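Local coordinates for sensor protein DivL (Caulobacter crescentus, PDB 4Q20), which is a membrane-bound sensor kinase of a two-component system, required for cell division and growth, that phosphorylates the cell-cycle regulator CtrA, at residues 54-58 with 85-89; 95-99 with 221-225; 110-116 with 147-153; 233-238 with 250-254. All coordinates share one frame; numbering follows the deposited sequence.

Contact 1 (54-58 with 85-89); sequences PLTTI and AATQL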
loop_
_atom_site.group_PDB
_atom_site.type_symbol
_atom_site.label_atom_id
_atom_site.label_comp_id
_atom_site.label_asym_id
_atom_site.label_seq_id
_atom_site.Cartn_x
_atom_site.Cartn_y
_atom_site.Cartn_z
ATOM N N PRO A 54 8.626 2.523 0.010
ATOM C CA PRO A 54 8.894 1.763 -1.222
ATOM C C PRO A 54 8.321 2.446 -2.462
ATOM O O PRO A 54 8.857 2.281 -3.545
ATOM C CB PRO A 54 8.192 0.417 -0.969
ATOM C CG PRO A 54 7.997 0.336 0.457
ATOM C CD PRO A 54 7.808 1.721 0.943
ATOM N N LEU A 55 7.248 3.213 -2.305
ATOM C CA LEU A 55 6.611 3.926 -3.420
ATOM C C LEU A 55 7.531 4.954 -4.075
ATOM O O LEU A 55 7.533 5.066 -5.303
ATOM C CB LEU A 55 5.327 4.612 -3.008
ATOM C CG LEU A 55 4.669 5.385 -4.147
ATOM C CD1 LEU A 55 4.075 4.446 -5.222
ATOM C CD2 LEU A 55 3.700 6.416 -3.616
ATOM N N THR A 56 8.281 5.705 -3.271
ATOM C CA THR A 56 9.228 6.719 -3.725
ATOM C C THR A 56 10.283 6.063 -4.649
ATOM O O THR A 56 10.610 6.613 -5.700
ATOM C CB THR A 56 9.825 7.417 -2.470
ATOM O OG1 THR A 56 8.794 8.187 -1.855
ATOM C CG2 THR A 56 10.985 8.307 -2.774
ATOM N N THR A 57 10.742 4.857 -4.275
ATOM C CA THR A 57 11.733 4.046 -4.986
ATOM C C THR A 57 11.167 3.555 -6.344
ATOM O O THR A 57 11.856 3.632 -7.363
ATOM C CB THR A 57 12.189 2.908 -4.059
ATOM O OG1 THR A 57 12.712 3.488 -2.859
ATOM C CG2 THR A 57 13.251 2.018 -4.699
ATOM N N ILE A 58 9.918 3.085 -6.347
ATOM C CA ILE A 58 9.204 2.609 -7.536
ATOM C C ILE A 58 9.050 3.745 -8.540
ATOM O O ILE A 58 9.372 3.538 -9.712
ATOM C CB ILE A 58 7.812 1.963 -7.186
ATOM C CG1 ILE A 58 7.973 0.665 -6.423
ATOM C CG2 ILE A 58 6.924 1.738 -8.415
ATOM C CD1 ILE A 58 6.670 0.264 -5.660
ATOM N N ALA A 85 11.417 -3.035 -4.597
ATOM C CA ALA A 85 10.622 -2.094 -3.821
ATOM C C ALA A 85 9.147 -2.467 -3.830
ATOM O O ALA A 85 8.472 -2.364 -2.783
ATOM C CB ALA A 85 10.823 -0.695 -4.337
ATOM N N ALA A 86 8.650 -2.917 -5.001
ATOM C CA ALA A 86 7.264 -3.349 -5.192
ATOM C C ALA A 86 6.961 -4.599 -4.363
ATOM O O ALA A 86 5.905 -4.670 -3.740
ATOM C CB ALA A 86 7.006 -3.621 -6.656
ATOM N N THR A 87 7.889 -5.556 -4.345
ATOM C CA THR A 87 7.803 -6.812 -3.595
ATOM C C THR A 87 7.799 -6.486 -2.066
ATOM O O THR A 87 7.033 -7.089 -1.315
ATOM C CB THR A 87 8.985 -7.738 -4.045
ATOM O OG1 THR A 87 8.730 -8.283 -5.340
ATOM C CG2 THR A 87 9.230 -8.833 -3.150
ATOM N N GLN A 88 8.640 -5.553 -1.616
ATOM C CA GLN A 88 8.676 -5.138 -0.203
ATOM C C GLN A 88 7.331 -4.486 0.221
ATOM O O GLN A 88 6.857 -4.721 1.334
ATOM C CB GLN A 88 9.847 -4.169 0.016
ATOM C CG GLN A 88 10.047 -3.694 1.445
ATOM C CD GLN A 88 10.824 -2.395 1.478
ATOM O OE1 GLN A 88 11.784 -2.185 0.713
ATOM N NE2 GLN A 88 10.414 -1.479 2.353
ATOM N N LEU A 89 6.722 -3.689 -0.664
ATOM C CA LEU A 89 5.439 -3.039 -0.405
ATOM C C LEU A 89 4.334 -4.139 -0.245
ATOM O O LEU A 89 3.617 -4.139 0.758
ATOM C CB LEU A 89 5.162 -2.020 -1.514
ATOM C CG LEU A 89 3.887 -1.132 -1.468
ATOM C CD1 LEU A 89 3.398 -0.884 -0.060
ATOM C CD2 LEU A 89 4.112 0.180 -2.192
#

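Contact 2 (95-99 with 221-225); sequences DVLDM and LGLAL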
loop_
_atom_site.group_PDB
_atom_site.type_symbol
_atom_site.label_atom_id
_atom_site.label_comp_id
_atom_site.label_asym_id
_atom_site.label_seq_id
_atom_site.Cartn_x
_atom_site.Cartn_y
_atom_site.Cartn_z
ATOM N N ASP A 95 1.694 -8.553 5.649
ATOM C CA ASP A 95 1.977 -8.525 7.078
ATOM C C ASP A 95 0.884 -7.864 7.879
ATOM O O ASP A 95 0.550 -8.406 8.937
ATOM C CB ASP A 95 3.291 -7.801 7.381
ATOM C CG ASP A 95 4.578 -8.412 6.832
ATOM O OD1 ASP A 95 4.518 -9.551 6.274
ATOM O OD2 ASP A 95 5.634 -7.711 6.871
ATOM N N VAL A 96 0.320 -6.713 7.388
ATOM C CA VAL A 96 -0.749 -6.000 8.080
ATOM C C VAL A 96 -2.006 -6.873 8.132
ATOM O O VAL A 96 -2.632 -6.952 9.181
ATOM C CB VAL A 96 -1.067 -4.557 7.589
ATOM C CG1 VAL A 96 0.044 -3.578 7.899
ATOM C CG2 VAL A 96 -1.482 -4.473 6.133
ATOM N N LEU A 97 -2.333 -7.549 7.030
ATOM C CA LEU A 97 -3.485 -8.445 6.941
ATOM C C LEU A 97 -3.318 -9.709 7.812
ATOM O O LEU A 97 -4.260 -10.116 8.486
ATOM C CB LEU A 97 -3.745 -8.884 5.488
ATOM C CG LEU A 97 -4.220 -7.861 4.476
ATOM C CD1 LEU A 97 -4.341 -8.526 3.086
ATOM C CD2 LEU A 97 -5.553 -7.268 4.898
ATOM N N ASP A 98 -2.136 -10.334 7.785
ATOM C CA ASP A 98 -1.865 -11.547 8.557
ATOM C C ASP A 98 -1.811 -11.256 10.067
ATOM O O ASP A 98 -2.345 -12.037 10.855
ATOM C CB ASP A 98 -0.584 -12.223 8.058
ATOM C CG ASP A 98 -0.731 -12.864 6.674
ATOM O OD1 ASP A 98 -1.887 -13.115 6.242
ATOM O OD2 ASP A 98 0.295 -13.143 6.041
ATOM N N MET A 99 -1.227 -10.116 10.459
ATOM C CA MET A 99 -1.181 -9.673 11.843
ATOM C C MET A 99 -2.598 -9.407 12.409
ATOM O O MET A 99 -2.858 -9.766 13.562
ATOM C CB MET A 99 -0.316 -8.416 11.978
ATOM C CG MET A 99 0.398 -8.323 13.312
ATOM S SD MET A 99 1.606 -9.667 13.659
ATOM C CE MET A 99 0.865 -10.354 15.077
ATOM N N LEU A 221 6.205 -5.034 10.472
ATOM C CA LEU A 221 5.492 -6.127 11.158
ATOM C C LEU A 221 6.139 -7.505 10.897
ATOM O O LEU A 221 5.769 -8.491 11.542
ATOM C CB LEU A 221 4.019 -6.154 10.753
ATOM C CG LEU A 221 3.150 -5.040 11.307
ATOM C CD1 LEU A 221 1.826 -5.041 10.651
ATOM C CD2 LEU A 221 2.965 -5.168 12.805
ATOM N N GLY A 222 7.138 -7.531 10.013
ATOM C CA GLY A 222 7.884 -8.727 9.658
ATOM C C GLY A 222 8.360 -9.598 10.808
ATOM O O GLY A 222 8.087 -10.802 10.813
ATOM N N LEU A 223 9.087 -9.012 11.788
ATOM C CA LEU A 223 9.644 -9.785 12.905
ATOM C C LEU A 223 8.596 -10.118 13.964
ATOM O O LEU A 223 8.725 -11.144 14.618
ATOM C CB LEU A 223 10.862 -9.095 13.527
ATOM C CG LEU A 223 12.124 -9.022 12.623
ATOM C CD1 LEU A 223 13.191 -8.225 13.268
ATOM C CD2 LEU A 223 12.668 -10.398 12.286
ATOM N N ALA A 224 7.551 -9.304 14.098
ATOM C CA ALA A 224 6.443 -9.561 15.019
ATOM C C ALA A 224 5.630 -10.729 14.508
ATOM O O ALA A 224 5.164 -11.530 15.308
ATOM C CB ALA A 224 5.561 -8.330 15.181
ATOM N N LEU A 225 5.556 -10.866 13.186
ATOM C CA LEU A 225 4.877 -11.937 12.445
ATOM C C LEU A 225 5.646 -13.242 12.588
ATOM O O LEU A 225 5.037 -14.259 12.889
ATOM C CB LEU A 225 4.721 -11.545 10.961
ATOM C CG LEU A 225 3.646 -12.240 10.176
ATOM C CD1 LEU A 225 2.242 -11.970 10.771
ATOM C CD2 LEU A 225 3.691 -11.787 8.750
#

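Contact 3 (110-116 with 147-153); sequences EIEDIRV and GLIRGDG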
loop_
_atom_site.group_PDB
_atom_site.type_symbol
_atom_site.label_atom_id
_atom_site.label_comp_id
_atom_site.label_asym_id
_atom_site.label_seq_id
_atom_site.Cartn_x
_atom_site.Cartn_y
_atom_site.Cartn_z
ATOM N N GLU A 110 -2.607 -25.250 9.357
ATOM C CA GLU A 110 -2.863 -26.489 8.629
ATOM C C GLU A 110 -1.640 -27.401 8.818
ATOM O O GLU A 110 -0.727 -27.376 7.987
ATOM C CB GLU A 110 -3.100 -26.180 7.140
ATOM C CG GLU A 110 -4.364 -25.410 6.817
ATOM C CD GLU A 110 -4.558 -25.230 5.324
ATOM O OE1 GLU A 110 -5.355 -25.998 4.738
ATOM O OE2 GLU A 110 -3.866 -24.373 4.727
ATOM N N ILE A 111 -1.608 -28.175 9.931
ATOM C CA ILE A 111 -0.481 -29.032 10.327
ATOM C C ILE A 111 -0.328 -30.283 9.414
ATOM O O ILE A 111 -1.237 -31.117 9.306
ATOM C CB ILE A 111 -0.550 -29.415 11.843
ATOM C CG1 ILE A 111 -0.704 -28.162 12.758
ATOM C CG2 ILE A 111 0.661 -30.264 12.288
ATOM C CD1 ILE A 111 0.398 -27.043 12.617
ATOM N N GLU A 112 0.869 -30.399 8.790
ATOM C CA GLU A 112 1.278 -31.487 7.894
ATOM C C GLU A 112 2.815 -31.715 7.950
ATOM O O GLU A 112 3.545 -30.894 8.517
ATOM C CB GLU A 112 0.814 -31.202 6.453
ATOM C CG GLU A 112 1.699 -30.242 5.669
ATOM C CD GLU A 112 0.935 -29.248 4.821
ATOM O OE1 GLU A 112 -0.311 -29.353 4.756
ATOM O OE2 GLU A 112 1.588 -28.417 4.146
ATOM N N ASP A 113 3.294 -32.815 7.335
ATOM C CA ASP A 113 4.710 -33.197 7.275
ATOM C C ASP A 113 5.506 -32.272 6.330
ATOM O O ASP A 113 5.186 -32.153 5.138
ATOM C CB ASP A 113 4.867 -34.671 6.847
ATOM C CG ASP A 113 4.166 -35.660 7.761
ATOM O OD1 ASP A 113 4.503 -35.699 8.967
ATOM O OD2 ASP A 113 3.305 -36.418 7.264
ATOM N N ILE A 114 6.549 -31.625 6.883
ATOM C CA ILE A 114 7.412 -30.667 6.182
ATOM C C ILE A 114 8.859 -31.161 6.170
ATOM O O ILE A 114 9.437 -31.369 7.229
ATOM C CB ILE A 114 7.325 -29.239 6.838
ATOM C CG1 ILE A 114 5.883 -28.775 7.159
ATOM C CG2 ILE A 114 8.148 -28.170 6.101
ATOM C CD1 ILE A 114 4.923 -28.641 5.981
ATOM N N ARG A 115 9.459 -31.298 4.986
ATOM C CA ARG A 115 10.865 -31.664 4.896
ATOM C C ARG A 115 11.633 -30.364 5.026
ATOM O O ARG A 115 11.439 -29.458 4.220
ATOM C CB ARG A 115 11.173 -32.433 3.592
ATOM C CG ARG A 115 12.561 -33.086 3.575
ATOM C CD ARG A 115 12.687 -34.185 2.534
ATOM N NE ARG A 115 12.081 -35.440 2.983
ATOM C CZ ARG A 115 10.975 -35.970 2.466
ATOM N NH1 ARG A 115 10.346 -35.367 1.464
ATOM N NH2 ARG A 115 10.496 -37.114 2.939
ATOM N N VAL A 116 12.433 -30.235 6.084
ATOM C CA VAL A 116 13.187 -29.013 6.392
ATOM C C VAL A 116 14.167 -28.622 5.242
ATOM O O VAL A 116 14.303 -27.429 4.934
ATOM C CB VAL A 116 13.919 -29.135 7.759
ATOM C CG1 VAL A 116 14.697 -27.876 8.084
ATOM C CG2 VAL A 116 12.944 -29.454 8.883
ATOM N N GLY A 147 15.649 -34.168 8.534
ATOM C CA GLY A 147 14.438 -34.830 8.072
ATOM C C GLY A 147 13.191 -33.988 7.958
ATOM O O GLY A 147 13.216 -32.909 7.353
ATOM N N LEU A 148 12.078 -34.514 8.529
ATOM C CA LEU A 148 10.731 -33.932 8.481
ATOM C C LEU A 148 10.200 -33.454 9.843
ATOM O O LEU A 148 10.278 -34.177 10.846
ATOM C CB LEU A 148 9.722 -34.952 7.905
ATOM C CG LEU A 148 9.920 -35.415 6.458
ATOM C CD1 LEU A 148 9.930 -36.912 6.381
ATOM C CD2 LEU A 148 8.847 -34.860 5.545
ATOM N N ILE A 149 9.585 -32.259 9.836
ATOM C CA ILE A 149 8.919 -31.634 10.986
ATOM C C ILE A 149 7.410 -31.547 10.695
ATOM O O ILE A 149 7.008 -31.736 9.546
ATOM C CB ILE A 149 9.522 -30.252 11.373
ATOM C CG1 ILE A 149 9.413 -29.221 10.237
ATOM C CG2 ILE A 149 10.959 -30.404 11.852
ATOM C CD1 ILE A 149 9.311 -27.771 10.705
ATOM N N ARG A 150 6.574 -31.290 11.721
ATOM C CA ARG A 150 5.129 -31.178 11.512
ATOM C C ARG A 150 4.654 -29.777 11.863
ATOM O O ARG A 150 4.740 -29.355 13.018
ATOM C CB ARG A 150 4.336 -32.259 12.256
ATOM C CG ARG A 150 3.868 -33.353 11.293
ATOM C CD ARG A 150 2.845 -34.301 11.881
ATOM N NE ARG A 150 1.602 -33.616 12.233
ATOM C CZ ARG A 150 0.501 -34.224 12.660
ATOM N NH1 ARG A 150 0.463 -35.547 12.776
ATOM N NH2 ARG A 150 -0.577 -33.514 12.968
ATOM N N GLY A 151 4.202 -29.063 10.837
ATOM C CA GLY A 151 3.745 -27.683 10.912
ATOM C C GLY A 151 3.017 -27.239 9.663
ATOM O O GLY A 151 2.620 -28.061 8.829
ATOM N N ASP A 152 2.824 -25.923 9.541
ATOM C CA ASP A 152 2.151 -25.291 8.414
ATOM C C ASP A 152 3.223 -24.813 7.445
ATOM O O ASP A 152 4.021 -23.958 7.797
ATOM C CB ASP A 152 1.248 -24.140 8.919
ATOM C CG ASP A 152 0.304 -23.531 7.901
ATOM O OD1 ASP A 152 0.787 -22.986 6.894
ATOM O OD2 ASP A 152 -0.908 -23.476 8.179
ATOM N N GLY A 153 3.261 -25.417 6.260
ATOM C CA GLY A 153 4.229 -25.116 5.209
ATOM C C GLY A 153 4.254 -23.676 4.750
ATOM O O GLY A 153 5.330 -23.079 4.611
#

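Contact 4 (233-238 with 250-254); sequences HGGWVA and TCHLP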
loop_
_atom_site.group_PDB
_atom_site.type_symbol
_atom_site.label_atom_id
_atom_site.label_comp_id
_atom_site.label_asym_id
_atom_site.label_seq_id
_atom_site.Cartn_x
_atom_site.Cartn_y
_atom_site.Cartn_z
ATOM N N HIS A 233 3.027 -22.343 16.432
ATOM C CA HIS A 233 3.538 -23.705 16.236
ATOM C C HIS A 233 4.021 -24.335 17.568
ATOM O O HIS A 233 4.608 -25.411 17.550
ATOM C CB HIS A 233 4.698 -23.686 15.235
ATOM C CG HIS A 233 4.266 -23.609 13.799
ATOM N ND1 HIS A 233 4.249 -22.406 13.113
ATOM C CD2 HIS A 233 3.907 -24.597 12.951
ATOM C CE1 HIS A 233 3.840 -22.694 11.893
ATOM N NE2 HIS A 233 3.626 -24.000 11.749
ATOM N N GLY A 234 3.791 -23.648 18.693
ATOM C CA GLY A 234 4.232 -24.067 20.023
ATOM C C GLY A 234 5.704 -23.770 20.285
ATOM O O GLY A 234 6.290 -24.278 21.244
ATOM N N GLY A 235 6.305 -22.943 19.439
ATOM C CA GLY A 235 7.715 -22.578 19.548
ATOM C C GLY A 235 7.987 -21.173 20.043
ATOM O O GLY A 235 7.104 -20.511 20.597
ATOM N N TRP A 236 9.238 -20.737 19.901
ATOM C CA TRP A 236 9.729 -19.425 20.336
ATOM C C TRP A 236 10.910 -18.996 19.459
ATOM O O TRP A 236 11.473 -19.816 18.738
ATOM C CB TRP A 236 10.089 -19.407 21.830
ATOM C CG TRP A 236 11.125 -20.407 22.257
ATOM C CD1 TRP A 236 10.939 -21.736 22.489
ATOM C CD2 TRP A 236 12.505 -20.139 22.534
ATOM N NE1 TRP A 236 12.130 -22.324 22.844
ATOM C CE2 TRP A 236 13.110 -21.370 22.873
ATOM C CE3 TRP A 236 13.308 -18.980 22.466
ATOM C CZ2 TRP A 236 14.473 -21.472 23.201
ATOM C CZ3 TRP A 236 14.658 -19.085 22.771
ATOM C CH2 TRP A 236 15.226 -20.313 23.157
ATOM N N VAL A 237 11.206 -17.683 19.441
ATOM C CA VAL A 237 12.250 -17.107 18.584
ATOM C C VAL A 237 13.268 -16.403 19.437
ATOM O O VAL A 237 12.969 -15.979 20.537
ATOM C CB VAL A 237 11.711 -16.164 17.461
ATOM C CG1 VAL A 237 10.933 -16.942 16.442
ATOM C CG2 VAL A 237 10.848 -15.043 18.021
ATOM N N ALA A 238 14.475 -16.284 18.926
ATOM C CA ALA A 238 15.577 -15.635 19.625
ATOM C C ALA A 238 16.474 -14.884 18.642
ATOM O O ALA A 238 16.496 -15.195 17.452
ATOM C CB ALA A 238 16.385 -16.666 20.392
ATOM N N THR A 250 16.964 -17.363 15.466
ATOM C CA THR A 250 16.642 -18.781 15.588
ATOM C C THR A 250 15.159 -18.977 15.861
ATOM O O THR A 250 14.587 -18.258 16.682
ATOM C CB THR A 250 17.462 -19.446 16.726
ATOM O OG1 THR A 250 18.822 -18.979 16.709
ATOM C CG2 THR A 250 17.420 -20.977 16.666
ATOM N N CYS A 251 14.573 -19.996 15.226
ATOM C CA CYS A 251 13.208 -20.470 15.444
ATOM C C CYS A 251 13.336 -21.770 16.165
ATOM O O CYS A 251 13.919 -22.703 15.629
ATOM C CB CYS A 251 12.436 -20.640 14.136
ATOM S SG CYS A 251 12.346 -19.142 13.129
ATOM N N HIS A 252 12.849 -21.842 17.376
ATOM C CA HIS A 252 12.913 -23.071 18.127
ATOM C C HIS A 252 11.573 -23.733 18.008
ATOM O O HIS A 252 10.563 -23.179 18.459
ATOM C CB HIS A 252 13.293 -22.784 19.578
ATOM C CG HIS A 252 14.657 -22.199 19.727
ATOM N ND1 HIS A 252 15.732 -22.976 20.127
ATOM C CD2 HIS A 252 15.076 -20.926 19.537
ATOM C CE1 HIS A 252 16.768 -22.159 20.164
ATOM N NE2 HIS A 252 16.428 -20.915 19.817
ATOM N N LEU A 253 11.542 -24.881 17.322
ATOM C CA LEU A 253 10.307 -25.642 17.096
ATOM C C LEU A 253 10.388 -26.969 17.822
ATOM O O LEU A 253 11.248 -27.772 17.467
ATOM C CB LEU A 253 10.061 -25.853 15.593
ATOM C CG LEU A 253 9.889 -24.590 14.743
ATOM C CD1 LEU A 253 10.006 -24.917 13.270
ATOM C CD2 LEU A 253 8.572 -23.879 15.053
ATOM N N PRO A 254 9.588 -27.198 18.888
ATOM C CA PRO A 254 9.702 -28.467 19.625
ATOM C C PRO A 254 9.145 -29.668 18.844
ATOM O O PRO A 254 8.260 -29.513 18.002
ATOM C CB PRO A 254 8.901 -28.214 20.911
ATOM C CG PRO A 254 7.875 -27.212 20.508
ATOM C CD PRO A 254 8.554 -26.326 19.480
#

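Contact 1 (54-58 with 85-89)
In the helical hairpin of the HisKA (dimerisation and phosphoacceptor) domain, the pyrrolidine ring of P54 on helix 26-66 packs against A85, Q88 and L89 of helix 73-103. The two segments run antiparallel, their axes 8.8 Å apart at closest approach and their directions 155° apart. The helix is kinked at P54, whose ring nitrogen has no hydrogen to give to the turn before. P54 CA lies 5.0 Å from A85 CA, a close backbone approach that the small alanine permits. From there the ring reaches into the partner helix: P54 CB lies against the carbonyl oxygen A85 O and also 3.9 Å from L89 CB, while P54 CG meets the amide nitrogen Q88 NE2 at 3.6 Å. The glutamine chain crosses the proline ring at about a right angle; its CG, anti to the backbone N (chi1 -178°), extends the chain to the ring.

One turn on, I58 sends its CG1 branch across the interface. I58 CG1 touches A85 CB at 3.8 Å, and the terminal I58 CD1 comes to 3.7 Å from A86 CA. The methyl A85 CB is also approached by T57 CG2 at 3.7 Å, so it sits among P54, T57 and I58. The contact is thus chiefly apolar, with the amide of Q88 at its margin.

The second subunit packs against this hairpin: L55 packs on L89 of the neighbouring subunit, and I58 and A86 each meet the other's counterpart across the dimer, joining helices 26-66 and 73-103 of both chains in one helical bundle.

Contact 2 (95-99 with 221-225)
L221 and L225, one helical turn apart at the start of helix 222-232, face D95 and M99 on helix 73-103. L221 spreads its two methyls over separate neighbours. L221 CD1 meets V96 CG1 at 3.6 Å, the two side chains crossing at about a right angle, whereas L221 CD2 lies 4.1 Å from M99 CG. M99 and L225 run alongside one another, pointing opposite ways: bends at chi2 (63°) and chi3 lay the thioether against the leucine, with M99 SD 3.7 Å from L225 CD1. The same methyl also rests on D98 CB. The other branch, L225 CD2, comes to 3.4 Å from the carboxylate oxygen D95 OD1, while D95 CB touches L221 CB at 3.8 Å.

Both aspartates direct their polar ends to helix 153-170: D95 OD1 is hydrogen-bonded to H162 NE2, and D98 OD2 to Q158 NE2.

The chemistry is therefore divided. Methyl groups, a thioether and the flank of D95 make the direct contact between the phosphoacceptor-domain helix and the ATPase domain. Such packing, flanked by the aspartate hydrogen bonds to helix 153-170, is consistent with a defined docking of the two domains in this crystal.

Contact 3 (110-116 with 147-153)
A chi1 of -170° turns the D152 carboxylate away from its own backbone N and back to the chain at E110, and D152 OD2 accepts a nearly straight bond from E110 N at 2.7 Å. The approach is from the anti side of the carboxylate, 24° out of its plane. This bond closes one end of a two-stranded antiparallel sheet, strands 112-115 and 148-151, in the ATPase portion of the kinase. E112 with G151 and I114 with I149 are its hydrogen-bonded pairs; the bond from I114 N to I149 O measures 2.7 Å. At the far end V116 N, in the first turn of helix 116-133, reaches G147 O at 3.1 Å.

I114, I149 and V116 make the apolar side, where V116 CG2 meets I149 CG2 at 3.7 Å; strands 176-183 and 187-194 lie beyond. On the other face L148 leans over the guanidinium of R115, its CD2 3.8 Å above the plane toward the rim. R150 instead offers an edge, I111 CG2 lying in the guanidinium plane.

D152 also caps helix 153-170, its OD1 taking the N-H of R155. The first residue of that helix brings the backbone close to I114, whose CD1 stops 3.6 Å from G153 N.

Contact 4 (233-238 with 250-254)
W236 O takes the shortest polar bond between the strands, 2.8 Å from H252 N. The return bond, W236 N to H252 O, completes this hydrogen-bonded pair, and A238 with T250 forms the next. Together they zip up the antiparallel hairpin of strands 236-241 and 247-254, at one edge of the mixed five-stranded sheet of the GHKL-type ATPase domain.

On the face carrying W236 and H252 the two rings lie in an offset stack, the planes only 2° apart and the centroid of the indole six-membered ring 3.8 Å from that of the imidazole. W236 CZ2 sits over the centre of the imidazole, 3.5 Å above its plane. The indole is folded back across its neighbour because W236 CG stands between the backbone N and the carbonyl carbon (chi1 58°). H252 CB itself lies over the indole five-membered ring of W236, a CH-pi contact 3.7 Å from that ring's centroid. H252 ND1 is hydrogen-bonded to E187 OE1, which would fix the turn of the ring under the indole.

V237 and C251 point to the opposite face, toward helix 222-232. That helix ends in a Schellman motif with G234 at C-prime, and P254 CG lies 3.4 Å from G234 O. G235 CA comes within 3.1 Å of H252 O, where there is little room beside the strand.

The chemistry thus differs by face: an aromatic stack tied to E187 on one, apolar packing on helices on the other. A carboxylate beside H252 would probably favour a positive imidazole, which could strengthen its attraction to the indole.

Contacts 1 and 2 both use helix 73-103, their centres about 17 Å apart: contact 1 builds the helical hairpin at the dimer interface, and contact 2 joins the same helix to the ATPase domain. Helix 222-232 then leads from contact 2 to contact 4, again about 17 Å between centres. Contacts 3 and 4 touch directly, since D152 N lies 3.0 Å from H233 NE2, a probable hydrogen bond, and I149 CD1 packs 3.9 Å from L253 CD1. Contact 1 is about 32 Å from contact 3, centre to centre. Y49, the experimentally identified phosphotyrosine site, is unmodified here and lies on helix 26-66, which also carries residues 54-58 of contact 1.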